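Local structure of heat shock protease HtrA (Thermotoga maritima, 1L1J) at residues K220-L223 and D224-T228. The protein is an ATP-independent heat-shock protease of the HtrA family, which probably cleaves proteins as a serine endopeptidase through the trypsin-like domain described here. Sequence-based numbering, arbitrary orientation.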
loop_
_atom_site.group_PDB
_atom_site.type_symbol
_atom_site.label_atom_id
_atom_site.label_comp_id
_atom_site.label_asym_id
_atom_site.label_seq_id
_atom_site.Cartn_x
_atom_site.Cartn_y
_atom_site.Cartn_z
ATOM N N LYS A 220 6.395 12.470 0.811
ATOM C CA LYS A 220 7.257 13.343 0.012
ATOM C C LYS A 220 8.468 13.790 0.842
ATOM O O LYS A 220 9.599 13.793 0.361
ATOM C CB LYS A 220 6.491 14.586 -0.455
ATOM C CG LYS A 220 5.362 14.329 -1.433
ATOM C CD LYS A 220 4.698 15.642 -1.792
ATOM C CE LYS A 220 3.396 15.448 -2.539
ATOM N NZ LYS A 220 2.605 16.717 -2.520
ATOM N N LYS A 221 8.226 14.177 2.089
ATOM C CA LYS A 221 9.317 14.593 2.946
ATOM C C LYS A 221 10.256 13.411 3.148
ATOM O O LYS A 221 11.446 13.600 3.394
ATOM C CB LYS A 221 8.797 15.095 4.301
ATOM C CG LYS A 221 7.933 16.353 4.197
ATOM C CD LYS A 221 7.560 16.942 5.564
ATOM C CE LYS A 221 6.611 18.136 5.398
ATOM N NZ LYS A 221 6.381 18.895 6.664
ATOM N N PHE A 222 9.733 12.194 3.048
ATOM C CA PHE A 222 10.583 11.020 3.210
ATOM C C PHE A 222 11.370 10.806 1.932
ATOM O O PHE A 222 12.594 10.718 1.951
ATOM C CB PHE A 222 9.770 9.758 3.487
ATOM C CG PHE A 222 10.576 8.496 3.351
ATOM C CD1 PHE A 222 11.524 8.151 4.310
ATOM C CD2 PHE A 222 10.425 7.678 2.230
ATOM C CE1 PHE A 222 12.316 7.014 4.155
ATOM C CE2 PHE A 222 11.210 6.540 2.061
ATOM C CZ PHE A 222 12.161 6.205 3.027
ATOM N N LEU A 223 10.649 10.710 0.823
ATOM C CA LEU A 223 11.282 10.502 -0.464
ATOM C C LEU A 223 12.455 11.442 -0.642
ATOM O O LEU A 223 13.528 11.026 -1.066
ATOM C CB LEU A 223 10.277 10.709 -1.604
ATOM C CG LEU A 223 9.290 9.572 -1.894
ATOM C CD1 LEU A 223 8.515 9.878 -3.167
ATOM C CD2 LEU A 223 10.041 8.262 -2.050
ATOM N N ASP A 224 12.260 12.709 -0.305
ATOM C CA ASP A 224 13.330 13.683 -0.457
ATOM C C ASP A 224 14.614 13.329 0.287
ATOM O O ASP A 224 15.680 13.825 -0.073
ATOM C CB ASP A 224 12.851 15.075 -0.041
ATOM C CG ASP A 224 11.866 15.668 -1.036
ATOM O OD1 ASP A 224 12.071 15.493 -2.258
ATOM O OD2 ASP A 224 10.894 16.318 -0.601
ATOM N N THR A 225 14.524 12.475 1.308
ATOM C CA THR A 225 15.710 12.078 2.066
ATOM C C THR A 225 16.420 10.902 1.394
ATOM O O THR A 225 17.487 10.477 1.827
ATOM C CB THR A 225 15.367 11.677 3.532
ATOM O OG1 THR A 225 14.734 10.391 3.553
ATOM C CG2 THR A 225 14.442 12.710 4.171
ATOM N N ILE A 226 15.817 10.378 0.333
ATOM C CA ILE A 226 16.394 9.260 -0.405
ATOM C C ILE A 226 16.509 9.684 -1.860
ATOM O O ILE A 226 16.441 8.862 -2.772
ATOM C CB ILE A 226 15.498 8.005 -0.333
ATOM C CG1 ILE A 226 15.079 7.733 1.114
ATOM C CG2 ILE A 226 16.255 6.801 -0.876
ATOM C CD1 ILE A 226 16.225 7.409 2.043
ATOM N N LEU A 227 16.671 10.985 -2.068
ATOM C CA LEU A 227 16.795 11.533 -3.413
ATOM C C LEU A 227 18.114 11.104 -4.059
ATOM O O LEU A 227 19.148 10.982 -3.386
ATOM C CB LEU A 227 16.710 13.066 -3.378
ATOM C CG LEU A 227 16.808 13.790 -4.729
ATOM C CD1 LEU A 227 15.689 13.323 -5.649
ATOM C CD2 LEU A 227 16.735 15.296 -4.513
ATOM N N THR A 228 18.056 10.880 -5.373
ATOM C CA THR A 228 19.209 10.467 -6.172
ATOM C C THR A 228 20.446 11.346 -5.912
ATOM O O THR A 228 20.317 12.372 -5.205
ATOM C CB THR A 228 18.853 10.524 -7.684
ATOM O OG1 THR A 228 17.648 9.778 -7.917
ATOM C CG2 THR A 228 19.988 9.944 -8.540
#
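The ring of F222 meets I226, four residues on, at an oblique approach: I226 CG1 lies 4.3 Å from the ring centroid and 28° off the ring normal, an off-centre CH-pi contact. The displacement is toward the outer end of the ring, where F222 CZ and I226 CG1 come within 3.8 Å. T225 OG1 approaches the same ring obliquely, 4.0 Å from F222 CD1, as the two side chains cross at about a right angle. What brings the ring here is chi1 of F222 (167°), which sets CG opposite the backbone N and beside the carbonyl carbon, leaning along the helix toward its C-terminal end. Were F222 cut back to an alanine, I226 CG1 would probably lose its aromatic partner and the isoleucine side chain could turn more freely.

Two bonds converge on F222 O. T225 OG1 donates in the carbonyl plane, on a lone pair, at 2.7 Å, while T225 N donates to F222 O from well above that plane. The threonine hydroxyl, set between its backbone N and carbonyl carbon, folds back toward F222 O, so that this carbonyl is gripped by both the hydroxyl and the amide of T225.

The backbone evidence marks a change of pitch. D224 N to K220 O, 2.9 Å and nearly straight at 166°, is an i to i+4 bond; T225 N to F222 O and I226 N to L223 O (2.8 Å) are i to i+3 bonds, so the chain tightens as it leaves the helix.

On another side, K220 and L223 rest on F122 of strand 121-122, and K220 NZ is hydrogen-bonded to G123 O. Together these contacts describe the C-terminal end of helix 216-223, the surface helix that follows the last strand of the trypsin-like protease domain, where i to i+4 bonding gives way to i to i+3 as the chain runs into the following loop.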